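Local coordinates for syndapin (Drosophila melanogaster, PDB 3I2W), which probably takes part in endocytosis, its dimeric F-BAR domain binding membrane phospholipids and its SH3 domain interacting with partners such as dynamin, at residues S3-G8 with E209-V214; D88-D93 with F234-C239; K99-E104 with E222-Q227; E120-K125 with F215-T220. All coordinates share one frame; numbering follows the deposited sequence.

Contact 1 of 4, residues S3-G8 with E209-V214; sequences SFWEPG and EDMTSV
Trp5 and Met211 approach with CA atoms 8.5 Å apart, where a type I beta turn from Ser3 to Glu6 lies against helical residues 209-214. Met211, present as selenomethionine, enters by its CB, 3.6 Å from Trp5 CZ3 and 4.3 Å from Phe4 CE2; its chain then bends away at chi2 and chi3 and packs on Phe123 and Ala126 of helix 114-159. The indole slides past it in the opposite direction, six-membered ring foremost. At the ring edge, Trp5 CH2 is 4.2 Å from Thr212 OG1, an oxygen whose hydrogen bond goes to Ile208 O. Phe4 CD2 sits over the centre of one indole face, 3.5 Å above its plane, while Ser3 OG accepts from Trp5 N in an ST turn. The indole's NE1 bonds to Ile277 O of the second subunit. The N-terminal arm of this F-BAR domain thus meets residues 209-214 through apolar burial without hydrogen bonds; one turn earlier Tyr207 OH bonds to Trp5 O, and the indole's polar atom serves the dimer interface.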
loop_
_atom_site.group_PDB
_atom_site.type_symbol
_atom_site.label_atom_id
_atom_site.label_comp_id
_atom_site.label_asym_id
_atom_site.label_seq_id
_atom_site.Cartn_x
_atom_site.Cartn_y
_atom_site.Cartn_z
ATOM N N SER B 3 -37.631 23.448 -9.050
ATOM C CA SER B 3 -37.024 24.385 -9.986
ATOM C C SER B 3 -36.185 25.441 -9.323
ATOM O O SER B 3 -36.630 26.171 -8.447
ATOM C CB SER B 3 -38.093 25.089 -10.857
ATOM O OG SER B 3 -37.598 26.144 -11.735
ATOM N N PHE B 4 -34.978 25.585 -9.825
ATOM C CA PHE B 4 -34.131 26.730 -9.497
ATOM C C PHE B 4 -34.868 28.083 -9.361
ATOM O O PHE B 4 -34.570 28.911 -8.507
ATOM C CB PHE B 4 -33.019 26.852 -10.548
ATOM C CG PHE B 4 -32.214 28.106 -10.408
ATOM C CD1 PHE B 4 -31.257 28.220 -9.417
ATOM C CD2 PHE B 4 -32.449 29.198 -11.243
ATOM C CE1 PHE B 4 -30.535 29.378 -9.312
ATOM C CE2 PHE B 4 -31.750 30.328 -11.119
ATOM C CZ PHE B 4 -30.776 30.428 -10.165
ATOM N N TRP B 5 -35.808 28.306 -10.251
ATOM C CA TRP B 5 -36.480 29.589 -10.351
ATOM C C TRP B 5 -37.453 29.975 -9.215
ATOM O O TRP B 5 -37.727 31.149 -9.007
ATOM C CB TRP B 5 -37.106 29.642 -11.711
ATOM C CG TRP B 5 -36.040 29.701 -12.731
ATOM C CD1 TRP B 5 -35.671 28.729 -13.598
ATOM C CD2 TRP B 5 -35.166 30.806 -12.968
ATOM N NE1 TRP B 5 -34.648 29.170 -14.394
ATOM C CE2 TRP B 5 -34.340 30.455 -14.041
ATOM C CE3 TRP B 5 -35.055 32.094 -12.411
ATOM C CZ2 TRP B 5 -33.385 31.313 -14.547
ATOM C CZ3 TRP B 5 -34.113 32.957 -12.920
ATOM C CH2 TRP B 5 -33.277 32.565 -13.966
ATOM N N GLU B 6 -37.897 28.951 -8.495
ATOM C CA GLU B 6 -38.642 28.960 -7.241
ATOM C C GLU B 6 -37.927 29.618 -6.041
ATOM O O GLU B 6 -36.748 29.462 -5.862
ATOM C CB GLU B 6 -38.816 27.490 -6.919
ATOM C CG GLU B 6 -40.199 27.018 -6.542
ATOM C CD GLU B 6 -41.246 27.351 -7.566
ATOM O OE1 GLU B 6 -41.062 27.043 -8.783
ATOM O OE2 GLU B 6 -42.273 27.925 -7.126
ATOM N N PRO B 7 -38.654 30.341 -5.190
ATOM C CA PRO B 7 -37.942 31.101 -4.133
ATOM C C PRO B 7 -37.118 30.218 -3.210
ATOM O O PRO B 7 -37.544 29.113 -2.836
ATOM C CB PRO B 7 -39.071 31.763 -3.314
ATOM C CG PRO B 7 -40.233 31.762 -4.182
ATOM C CD PRO B 7 -40.110 30.546 -5.125
ATOM N N GLY B 8 -35.942 30.696 -2.851
ATOM C CA GLY B 8 -35.048 29.940 -1.983
ATOM C C GLY B 8 -34.242 28.833 -2.647
ATOM O O GLY B 8 -33.290 28.347 -2.088
ATOM N N GLU B 209 -32.585 37.997 -15.698
ATOM C CA GLU B 209 -31.270 38.557 -15.865
ATOM C C GLU B 209 -30.499 38.540 -14.582
ATOM O O GLU B 209 -29.389 38.041 -14.520
ATOM C CB GLU B 209 -31.374 39.980 -16.256
ATOM C CG GLU B 209 -30.984 40.293 -17.664
ATOM C CD GLU B 209 -30.779 41.811 -17.782
ATOM O OE1 GLU B 209 -29.646 42.228 -18.147
ATOM O OE2 GLU B 209 -31.743 42.578 -17.448
ATOM N N ASP B 210 -31.086 39.124 -13.558
ATOM C CA ASP B 210 -30.504 39.125 -12.226
ATOM C C ASP B 210 -30.040 37.751 -11.709
ATOM O O ASP B 210 -28.863 37.563 -11.380
ATOM C CB ASP B 210 -31.463 39.789 -11.255
ATOM C CG ASP B 210 -31.633 41.272 -11.542
ATOM O OD1 ASP B 210 -30.903 41.761 -12.425
ATOM O OD2 ASP B 210 -32.468 41.944 -10.880
HETATM N N MSE B 211 -30.929 36.782 -11.633
HETATM C CA MSE B 211 -30.444 35.557 -11.156
HETATM C C MSE B 211 -29.285 35.002 -12.085
HETATM O O MSE B 211 -28.293 34.461 -11.590
HETATM C CB MSE B 211 -31.594 34.590 -10.892
HETATM C CG MSE B 211 -32.630 35.026 -9.844
HETATM SE SE MSE B 211 -32.273 34.766 -8.094
HETATM C CE MSE B 211 -31.911 36.361 -7.754
ATOM N N THR B 212 -29.350 35.188 -13.407
ATOM C CA THR B 212 -28.360 34.608 -14.312
ATOM C C THR B 212 -26.979 35.133 -14.004
ATOM O O THR B 212 -25.961 34.486 -14.151
ATOM C CB THR B 212 -28.755 34.936 -15.683
ATOM O OG1 THR B 212 -30.078 34.423 -15.863
ATOM C CG2 THR B 212 -27.896 34.241 -16.716
ATOM N N SER B 213 -26.963 36.311 -13.468
ATOM C CA SER B 213 -25.773 37.017 -13.371
ATOM C C SER B 213 -25.095 36.521 -12.128
ATOM O O SER B 213 -23.885 36.371 -12.106
ATOM C CB SER B 213 -26.154 38.462 -13.274
ATOM O OG SER B 213 -25.036 39.184 -12.912
ATOM N N VAL B 214 -25.883 36.278 -11.084
ATOM C CA VAL B 214 -25.389 35.757 -9.791
ATOM C C VAL B 214 -24.972 34.318 -9.963
ATOM O O VAL B 214 -23.966 33.923 -9.423
ATOM C CB VAL B 214 -26.449 35.817 -8.700
ATOM C CG1 VAL B 214 -25.949 35.196 -7.455
ATOM C CG2 VAL B 214 -26.757 37.226 -8.396
#

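Contact 2 of 4, residues D88-D93 with F234-C239; sequences DNLCND and FNVHSC
Leu90 and Cys239 join two long antiparallel helices of the F-BAR helical bundle, 63-105 and 169-240, whose short segments here pass 9.6 Å apart with directions 150° from each other. The tight part is small and mostly apolar. Leu90 points its CG away from the carbonyl carbon (chi1 -66°), and one methyl does the touching: CD2 lies 3.6 Å from Cys239 CB and 4.4 Å from Val236 CG1. Ile31 and Arg34 of helix 11-58 pack against the same leucine, and Val94 extends the patch one turn further, touching both Val236 and Cys239.

Asp93 marks the looser side. This exposed residue makes no close contact with 234-239, although its CB points that way; its backbone oxygen and Asn235 OD1 both bond to Gln97 NE2, a polar link that ties the helices together beside the apolar patch. On the far side of helix 169-240, His237 turns from this contact altogether and bonds through NE2 to Tyr252 O of the second subunit. Asn89 stands between the two regimes: its amide is not what touches, for the approach is made by Asn89 CB, 3.7 Å from Cys239 SG.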
loop_
_atom_site.group_PDB
_atom_site.type_symbol
_atom_site.label_atom_id
_atom_site.label_comp_id
_atom_site.label_asym_id
_atom_site.label_seq_id
_atom_site.Cartn_x
_atom_site.Cartn_y
_atom_site.Cartn_z
ATOM N N ASP B 88 6.468 11.264 0.550
ATOM C CA ASP B 88 6.908 12.593 0.818
ATOM C C ASP B 88 6.433 13.489 -0.285
ATOM O O ASP B 88 5.934 14.611 -0.023
ATOM C CB ASP B 88 8.422 12.656 1.004
ATOM C CG ASP B 88 8.869 12.341 2.466
ATOM O OD1 ASP B 88 8.056 12.158 3.416
ATOM O OD2 ASP B 88 10.092 12.252 2.676
ATOM N N ASN B 89 6.552 13.014 -1.520
ATOM C CA ASN B 89 5.905 13.779 -2.585
ATOM C C ASN B 89 4.427 14.045 -2.427
ATOM O O ASN B 89 4.010 15.145 -2.723
ATOM C CB ASN B 89 6.161 13.206 -3.966
ATOM C CG ASN B 89 7.567 13.405 -4.389
ATOM O OD1 ASN B 89 8.291 14.236 -3.819
ATOM N ND2 ASN B 89 8.002 12.617 -5.336
ATOM N N LEU B 90 3.637 13.055 -1.980
ATOM C CA LEU B 90 2.203 13.236 -1.851
ATOM C C LEU B 90 1.999 14.267 -0.782
ATOM O O LEU B 90 1.213 15.168 -0.947
ATOM C CB LEU B 90 1.487 11.963 -1.464
ATOM C CG LEU B 90 1.464 10.806 -2.448
ATOM C CD1 LEU B 90 0.836 9.640 -1.776
ATOM C CD2 LEU B 90 0.754 11.085 -3.730
ATOM N N CYS B 91 2.725 14.181 0.313
ATOM C CA CYS B 91 2.489 15.169 1.338
ATOM C C CYS B 91 3.040 16.529 1.157
ATOM O O CYS B 91 2.519 17.422 1.763
ATOM C CB CYS B 91 2.870 14.699 2.723
ATOM S SG CYS B 91 1.987 13.246 3.040
ATOM N N ASN B 92 4.096 16.747 0.410
ATOM C CA ASN B 92 4.610 18.112 0.414
ATOM C C ASN B 92 4.578 18.723 -0.931
ATOM O O ASN B 92 4.670 19.910 -1.001
ATOM C CB ASN B 92 6.038 18.255 0.944
ATOM C CG ASN B 92 6.359 17.320 2.112
ATOM O OD1 ASN B 92 5.601 17.227 3.052
ATOM N ND2 ASN B 92 7.502 16.634 2.038
ATOM N N ASP B 93 4.525 17.946 -2.009
ATOM C CA ASP B 93 4.165 18.539 -3.292
ATOM C C ASP B 93 2.618 18.692 -3.347
ATOM O O ASP B 93 2.100 19.779 -3.626
ATOM C CB ASP B 93 4.697 17.755 -4.512
ATOM C CG ASP B 93 6.273 17.800 -4.674
ATOM O OD1 ASP B 93 6.972 18.674 -4.069
ATOM O OD2 ASP B 93 6.808 16.937 -5.451
ATOM N N PHE B 234 -3.568 15.027 -11.750
ATOM C CA PHE B 234 -2.346 14.737 -12.507
ATOM C C PHE B 234 -1.119 14.787 -11.628
ATOM O O PHE B 234 -0.191 13.979 -11.778
ATOM C CB PHE B 234 -2.105 15.753 -13.611
ATOM C CG PHE B 234 -2.977 15.572 -14.854
ATOM C CD1 PHE B 234 -2.971 14.399 -15.583
ATOM C CD2 PHE B 234 -3.743 16.610 -15.324
ATOM C CE1 PHE B 234 -3.744 14.249 -16.729
ATOM C CE2 PHE B 234 -4.512 16.460 -16.487
ATOM C CZ PHE B 234 -4.510 15.277 -17.176
ATOM N N ASN B 235 -1.067 15.733 -10.712
ATOM C CA ASN B 235 0.084 15.828 -9.865
ATOM C C ASN B 235 0.187 14.555 -9.047
ATOM O O ASN B 235 1.262 14.048 -8.869
ATOM C CB ASN B 235 -0.050 17.015 -8.943
ATOM C CG ASN B 235 0.177 18.345 -9.647
ATOM O OD1 ASN B 235 0.080 19.387 -9.037
ATOM N ND2 ASN B 235 0.469 18.313 -10.902
ATOM N N VAL B 236 -0.936 14.036 -8.563
ATOM C CA VAL B 236 -0.968 12.798 -7.827
ATOM C C VAL B 236 -0.375 11.726 -8.716
ATOM O O VAL B 236 0.620 11.046 -8.336
ATOM C CB VAL B 236 -2.384 12.365 -7.484
ATOM C CG1 VAL B 236 -2.339 11.042 -6.813
ATOM C CG2 VAL B 236 -3.010 13.309 -6.527
ATOM N N HIS B 237 -0.972 11.587 -9.892
ATOM C CA HIS B 237 -0.499 10.671 -10.881
ATOM C C HIS B 237 1.016 10.726 -10.980
ATOM O O HIS B 237 1.649 9.765 -10.710
ATOM C CB HIS B 237 -1.147 11.022 -12.186
ATOM C CG HIS B 237 -0.817 10.086 -13.301
ATOM N ND1 HIS B 237 0.317 10.221 -14.070
ATOM C CD2 HIS B 237 -1.506 9.042 -13.818
ATOM C CE1 HIS B 237 0.338 9.266 -14.977
ATOM N NE2 HIS B 237 -0.759 8.537 -14.851
ATOM N N SER B 238 1.621 11.848 -11.329
ATOM C CA SER B 238 3.111 11.957 -11.235
ATOM C C SER B 238 3.782 11.321 -10.062
ATOM O O SER B 238 4.816 10.710 -10.192
ATOM C CB SER B 238 3.542 13.402 -11.220
ATOM O OG SER B 238 3.046 13.830 -12.453
ATOM N N CYS B 239 3.228 11.539 -8.886
ATOM C CA CYS B 239 3.844 11.000 -7.699
ATOM C C CYS B 239 3.849 9.493 -7.696
ATOM O O CYS B 239 4.730 8.907 -7.152
ATOM C CB CYS B 239 3.087 11.438 -6.474
ATOM S SG CYS B 239 3.183 13.118 -6.217
#

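Contact 3 of 4, residues K99-E104 with E222-Q227; sequences KTWQKE and EKTRLQ
Trp101 reaches across to Arg225 and meets it at about a right angle, the indole and guanidinium planes being 86° apart. The meeting is therefore no stack of flat groups: the six-membered ring of the tryptophan touches the aliphatic root of the arginine, with Trp101 CH2 3.7 Å from both Arg225 CB and Arg225 CG. Beside it, Thr224 brings a methyl to the indole edge, near the ring plane, CG2 lying 3.7 Å from Trp101 CZ2. Both long side chains start with CG anti to the backbone N (chi1 -165° for Trp101), and Trp101 can thereby span the gap between the two segments, where the nearest CA atoms, those of Trp101 and Arg225, are still 9.3 Å apart. Phe228, one turn along, stacks on the indole.

The charged end of Arg225 bends off at chi3. Its NH2 makes a salt bridge with Glu222 OE1 at 2.9 Å; that oxygen lies in the guanidinium plane but is itself met on the syn side, from 34° out of the carboxylate plane. NE adds a weak bond to it. NH2 also forms a salt bridge to Glu61 of the second subunit, and Phe229 offers a cation-pi contact. Arg225 is buried, its charge probably well compensated by the two carboxylates. An arginine whose stem packs within its own chain and whose head pairs with an acid of each subunit suits the helical F-BAR homodimer.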
loop_
_atom_site.group_PDB
_atom_site.type_symbol
_atom_site.label_atom_id
_atom_site.label_comp_id
_atom_site.label_asym_id
_atom_site.label_seq_id
_atom_site.Cartn_x
_atom_site.Cartn_y
_atom_site.Cartn_z
ATOM N N LYS B 99 -3.883 22.270 0.562
ATOM C CA LYS B 99 -4.027 22.985 1.794
ATOM C C LYS B 99 -4.057 24.542 1.544
ATOM O O LYS B 99 -4.786 25.291 2.194
ATOM C CB LYS B 99 -2.947 22.543 2.771
ATOM C CG LYS B 99 -3.000 23.383 4.040
ATOM C CD LYS B 99 -2.675 22.653 5.262
ATOM C CE LYS B 99 -1.720 23.487 6.095
ATOM N NZ LYS B 99 -1.577 22.976 7.533
ATOM N N THR B 100 -3.264 24.975 0.562
ATOM C CA THR B 100 -3.032 26.363 0.285
ATOM C C THR B 100 -4.217 26.962 -0.418
ATOM O O THR B 100 -4.721 28.040 -0.003
ATOM C CB THR B 100 -1.734 26.593 -0.509
ATOM O OG1 THR B 100 -0.663 26.880 0.399
ATOM C CG2 THR B 100 -1.850 27.811 -1.385
ATOM N N TRP B 101 -4.652 26.318 -1.482
ATOM C CA TRP B 101 -5.758 26.797 -2.249
ATOM C C TRP B 101 -6.978 26.933 -1.350
ATOM O O TRP B 101 -7.689 27.925 -1.384
ATOM C CB TRP B 101 -5.987 25.770 -3.313
ATOM C CG TRP B 101 -6.830 26.162 -4.424
ATOM C CD1 TRP B 101 -6.408 26.603 -5.636
ATOM C CD2 TRP B 101 -8.247 26.012 -4.524
ATOM N NE1 TRP B 101 -7.474 26.789 -6.483
ATOM C CE2 TRP B 101 -8.620 26.437 -5.830
ATOM C CE3 TRP B 101 -9.246 25.571 -3.643
ATOM C CZ2 TRP B 101 -9.948 26.474 -6.264
ATOM C CZ3 TRP B 101 -10.590 25.589 -4.091
ATOM C CH2 TRP B 101 -10.918 26.056 -5.386
ATOM N N GLN B 102 -7.197 25.930 -0.514
ATOM C CA GLN B 102 -8.342 25.904 0.338
ATOM C C GLN B 102 -8.305 27.076 1.335
ATOM O O GLN B 102 -9.321 27.645 1.611
ATOM C CB GLN B 102 -8.422 24.541 1.053
ATOM C CG GLN B 102 -9.504 24.458 2.150
ATOM C CD GLN B 102 -9.501 23.156 2.919
ATOM O OE1 GLN B 102 -8.500 22.767 3.477
ATOM N NE2 GLN B 102 -10.637 22.480 2.956
ATOM N N LYS B 103 -7.150 27.388 1.906
ATOM C CA LYS B 103 -6.979 28.540 2.731
ATOM C C LYS B 103 -7.316 29.804 1.948
ATOM O O LYS B 103 -7.871 30.728 2.495
ATOM C CB LYS B 103 -5.523 28.616 3.148
ATOM C CG LYS B 103 -5.170 29.812 4.045
ATOM C CD LYS B 103 -3.630 30.003 4.299
ATOM C CE LYS B 103 -3.371 31.367 5.084
ATOM N NZ LYS B 103 -2.160 31.341 6.050
ATOM N N GLU B 104 -6.998 29.836 0.656
ATOM C CA GLU B 104 -7.038 31.091 -0.076
ATOM C C GLU B 104 -8.385 31.422 -0.598
ATOM O O GLU B 104 -8.670 32.585 -0.820
ATOM C CB GLU B 104 -6.022 31.148 -1.205
ATOM C CG GLU B 104 -4.755 31.806 -0.682
ATOM C CD GLU B 104 -3.509 31.504 -1.512
ATOM O OE1 GLU B 104 -3.586 31.010 -2.680
ATOM O OE2 GLU B 104 -2.420 31.785 -0.965
ATOM N N GLU B 222 -16.833 27.733 -9.434
ATOM C CA GLU B 222 -16.799 26.333 -9.551
ATOM C C GLU B 222 -15.856 25.946 -10.670
ATOM O O GLU B 222 -15.086 25.053 -10.468
ATOM C CB GLU B 222 -18.188 25.777 -9.755
ATOM C CG GLU B 222 -18.292 24.282 -9.655
ATOM C CD GLU B 222 -17.934 23.753 -8.295
ATOM O OE1 GLU B 222 -17.924 22.525 -8.133
ATOM O OE2 GLU B 222 -17.620 24.530 -7.358
ATOM N N LYS B 223 -15.880 26.597 -11.828
ATOM C CA LYS B 223 -15.060 26.169 -12.988
ATOM C C LYS B 223 -13.628 26.007 -12.536
ATOM O O LYS B 223 -13.001 25.008 -12.759
ATOM C CB LYS B 223 -15.107 27.221 -14.101
ATOM C CG LYS B 223 -14.435 26.828 -15.409
ATOM C CD LYS B 223 -14.117 28.063 -16.247
ATOM C CE LYS B 223 -14.171 27.787 -17.783
ATOM N NZ LYS B 223 -13.378 28.877 -18.534
ATOM N N THR B 224 -13.158 27.027 -11.854
ATOM C CA THR B 224 -11.900 27.094 -11.262
ATOM C C THR B 224 -11.556 25.944 -10.323
ATOM O O THR B 224 -10.438 25.425 -10.345
ATOM C CB THR B 224 -11.919 28.389 -10.526
ATOM O OG1 THR B 224 -11.348 29.367 -11.379
ATOM C CG2 THR B 224 -11.124 28.380 -9.196
ATOM N N ARG B 225 -12.484 25.574 -9.448
ATOM C CA ARG B 225 -12.221 24.480 -8.532
ATOM C C ARG B 225 -12.040 23.243 -9.361
ATOM O O ARG B 225 -11.106 22.468 -9.135
ATOM C CB ARG B 225 -13.354 24.267 -7.523
ATOM C CG ARG B 225 -12.950 23.213 -6.446
ATOM C CD ARG B 225 -14.066 22.755 -5.603
ATOM N NE ARG B 225 -15.113 22.094 -6.391
ATOM C CZ ARG B 225 -15.093 20.816 -6.785
ATOM N NH1 ARG B 225 -14.060 20.046 -6.501
ATOM N NH2 ARG B 225 -16.097 20.310 -7.493
ATOM N N LEU B 226 -12.923 23.049 -10.328
ATOM C CA LEU B 226 -12.850 21.812 -11.080
ATOM C C LEU B 226 -11.541 21.752 -11.875
ATOM O O LEU B 226 -11.047 20.686 -12.155
ATOM C CB LEU B 226 -14.038 21.619 -12.000
ATOM C CG LEU B 226 -15.403 21.530 -11.357
ATOM C CD1 LEU B 226 -16.339 21.522 -12.473
ATOM C CD2 LEU B 226 -15.645 20.258 -10.631
ATOM N N GLN B 227 -10.997 22.896 -12.253
ATOM C CA GLN B 227 -9.808 22.884 -13.030
ATOM C C GLN B 227 -8.666 22.502 -12.093
ATOM O O GLN B 227 -7.894 21.577 -12.350
ATOM C CB GLN B 227 -9.598 24.237 -13.733
ATOM C CG GLN B 227 -10.653 24.496 -14.792
ATOM C CD GLN B 227 -10.452 25.748 -15.700
ATOM O OE1 GLN B 227 -10.784 25.669 -16.891
ATOM N NE2 GLN B 227 -9.972 26.894 -15.145
#

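Contact 4 of 4, residues E120-K125 with F215-T220; sequences EDLFKK and FEKCQT
Phe123 and Phe215 stand at the nearest point of two helical segments whose directions differ by 157°, antiparallel in sense, with axes 11.0 Å apart. From its CB, Phe123 leaves helix 114-159 obliquely, and CB and CG remain clear of residues 215-220; the touching is done by the far half of the ring. On one flank CE1 lies 4.1 Å from Phe215 N. At the tip, CZ comes 4.0 Å from Phe215 CA and 4.4 Å from Phe215 CB, so it meets backbone and side-chain root instead of the other ring. On the second flank CE2 is 4.2 Å from Cys218 SG, an oblique sulfur-aromatic contact with the sulfur 65° off the ring normal.

Leu122 handles the outer margin. Its CG lies opposite the backbone N (chi1 -167°), and CD2 rests 3.7 Å from Lys217 CD, the two chains crossing at about a right angle, so that the lysine lends only its methylenes before its chain bends at chi4. Tyr10 stacks on Phe123, while Thr14 of helix 11-58 touches the ring and Thr13 packs on Phe215 and Cys218. The phenylalanine is accordingly enclosed where helices 11-58, 114-159 and 169-240 converge, with Gly276 of the second subunit packing on Phe215.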
loop_
_atom_site.group_PDB
_atom_site.type_symbol
_atom_site.label_atom_id
_atom_site.label_comp_id
_atom_site.label_asym_id
_atom_site.label_seq_id
_atom_site.Cartn_x
_atom_site.Cartn_y
_atom_site.Cartn_z
ATOM N N GLU B 120 -25.305 34.108 -0.930
ATOM C CA GLU B 120 -26.657 33.704 -0.694
ATOM C C GLU B 120 -27.315 35.000 -0.635
ATOM O O GLU B 120 -28.368 35.164 -1.204
ATOM C CB GLU B 120 -26.801 32.981 0.619
ATOM C CG GLU B 120 -26.573 31.508 0.508
ATOM C CD GLU B 120 -26.593 30.825 1.861
ATOM O OE1 GLU B 120 -26.744 31.524 2.873
ATOM O OE2 GLU B 120 -26.494 29.591 1.928
ATOM N N ASP B 121 -26.654 35.937 0.042
ATOM C CA ASP B 121 -27.049 37.338 0.112
ATOM C C ASP B 121 -27.238 37.944 -1.277
ATOM O O ASP B 121 -28.197 38.635 -1.518
ATOM C CB ASP B 121 -26.043 38.144 0.949
ATOM C CG ASP B 121 -26.139 37.812 2.457
ATOM O OD1 ASP B 121 -26.930 36.937 2.865
ATOM O OD2 ASP B 121 -25.397 38.375 3.282
ATOM N N LEU B 122 -26.374 37.651 -2.216
ATOM C CA LEU B 122 -26.504 38.298 -3.471
ATOM C C LEU B 122 -27.704 37.738 -4.186
ATOM O O LEU B 122 -28.396 38.484 -4.853
ATOM C CB LEU B 122 -25.251 38.100 -4.262
ATOM C CG LEU B 122 -25.118 38.981 -5.465
ATOM C CD1 LEU B 122 -24.926 40.383 -4.988
ATOM C CD2 LEU B 122 -23.926 38.538 -6.274
ATOM N N PHE B 123 -27.970 36.442 -4.060
ATOM C CA PHE B 123 -29.149 35.847 -4.679
ATOM C C PHE B 123 -30.401 36.387 -4.010
ATOM O O PHE B 123 -31.432 36.610 -4.638
ATOM C CB PHE B 123 -29.182 34.365 -4.452
ATOM C CG PHE B 123 -28.566 33.560 -5.536
ATOM C CD1 PHE B 123 -29.095 33.558 -6.823
ATOM C CD2 PHE B 123 -27.479 32.745 -5.269
ATOM C CE1 PHE B 123 -28.536 32.777 -7.815
ATOM C CE2 PHE B 123 -26.937 31.969 -6.268
ATOM C CZ PHE B 123 -27.471 31.977 -7.538
ATOM N N LYS B 124 -30.322 36.557 -2.704
ATOM C CA LYS B 124 -31.485 36.883 -1.966
ATOM C C LYS B 124 -31.876 38.252 -2.437
ATOM O O LYS B 124 -33.028 38.509 -2.621
ATOM C CB LYS B 124 -31.182 36.844 -0.476
ATOM C CG LYS B 124 -32.375 36.871 0.414
ATOM C CD LYS B 124 -31.983 37.289 1.797
ATOM C CE LYS B 124 -33.222 37.517 2.650
ATOM N NZ LYS B 124 -34.015 36.239 2.767
ATOM N N LYS B 125 -30.902 39.121 -2.674
ATOM C CA LYS B 125 -31.160 40.478 -3.118
ATOM C C LYS B 125 -31.724 40.431 -4.528
ATOM O O LYS B 125 -32.792 40.904 -4.821
ATOM C CB LYS B 125 -29.862 41.209 -3.124
ATOM C CG LYS B 125 -29.946 42.595 -2.506
ATOM C CD LYS B 125 -28.819 43.493 -3.022
ATOM C CE LYS B 125 -28.790 43.407 -4.530
ATOM N NZ LYS B 125 -28.151 44.624 -5.009
ATOM N N PHE B 215 -25.733 33.555 -10.741
ATOM C CA PHE B 215 -25.470 32.162 -10.944
ATOM C C PHE B 215 -24.151 31.979 -11.628
ATOM O O PHE B 215 -23.426 31.048 -11.350
ATOM C CB PHE B 215 -26.518 31.589 -11.851
ATOM C CG PHE B 215 -26.371 30.118 -12.103
ATOM C CD1 PHE B 215 -26.606 29.195 -11.091
ATOM C CD2 PHE B 215 -26.053 29.649 -13.357
ATOM C CE1 PHE B 215 -26.486 27.842 -11.321
ATOM C CE2 PHE B 215 -25.984 28.279 -13.620
ATOM C CZ PHE B 215 -26.178 27.381 -12.610
ATOM N N GLU B 216 -23.829 32.878 -12.536
ATOM C CA GLU B 216 -22.668 32.656 -13.345
ATOM C C GLU B 216 -21.425 33.007 -12.536
ATOM O O GLU B 216 -20.348 32.416 -12.772
ATOM C CB GLU B 216 -22.774 33.349 -14.703
ATOM C CG GLU B 216 -23.541 32.511 -15.756
ATOM C CD GLU B 216 -22.914 31.117 -16.053
ATOM O OE1 GLU B 216 -21.654 31.023 -16.019
ATOM O OE2 GLU B 216 -23.669 30.114 -16.323
ATOM N N LYS B 217 -21.564 33.910 -11.568
ATOM C CA LYS B 217 -20.499 34.154 -10.633
ATOM C C LYS B 217 -20.093 32.834 -9.954
ATOM O O LYS B 217 -18.885 32.580 -9.672
ATOM C CB LYS B 217 -20.929 35.146 -9.564
ATOM C CG LYS B 217 -20.707 36.622 -9.904
ATOM C CD LYS B 217 -21.565 37.592 -9.024
ATOM C CE LYS B 217 -21.286 39.145 -9.275
ATOM N NZ LYS B 217 -21.681 39.432 -10.707
ATOM N N CYS B 218 -21.109 32.007 -9.710
ATOM C CA CYS B 218 -20.950 30.791 -9.007
ATOM C C CYS B 218 -20.328 29.790 -9.916
ATOM O O CYS B 218 -19.340 29.187 -9.565
ATOM C CB CYS B 218 -22.282 30.311 -8.503
ATOM S SG CYS B 218 -22.833 31.351 -7.113
ATOM N N GLN B 219 -20.907 29.588 -11.081
ATOM C CA GLN B 219 -20.290 28.754 -12.081
ATOM C C GLN B 219 -18.814 29.129 -12.285
ATOM O O GLN B 219 -17.975 28.276 -12.405
ATOM C CB GLN B 219 -21.053 28.835 -13.405
ATOM C CG GLN B 219 -22.467 28.412 -13.289
ATOM C CD GLN B 219 -22.665 26.941 -13.323
ATOM O OE1 GLN B 219 -22.976 26.371 -14.374
ATOM N NE2 GLN B 219 -22.475 26.282 -12.183
ATOM N N THR B 220 -18.468 30.391 -12.298
ATOM C CA THR B 220 -17.068 30.718 -12.536
ATOM C C THR B 220 -16.161 30.231 -11.416
ATOM O O THR B 220 -15.123 29.685 -11.664
ATOM C CB THR B 220 -16.914 32.216 -12.794
ATOM O OG1 THR B 220 -17.618 32.502 -13.981
ATOM C CG2 THR B 220 -15.536 32.601 -13.047
#

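In the fold
Helix 169-240 supplies one side of all four contacts, taken in the order 1, 4, 3, 2 along its length. Contacts 1 and 4 form one continuous core, their centres about 8 Å apart: Val214 CG1 lies 3.6 Å from Phe123 CE1, and Phe4 CZ 4.0 Å from that same CE1. Contact 3 follows with its centre about 18 Å from that of contact 4, and from there on helix 63-105 takes the place of helix 114-159; contact 2 lies about another 17 Å along, centre to centre. Each contact also touches the second subunit. Contact 3 has the tie to the sodium site, because Glu61 of the second subunit, whose counterpart in this chain belongs to that site, pairs with Arg225.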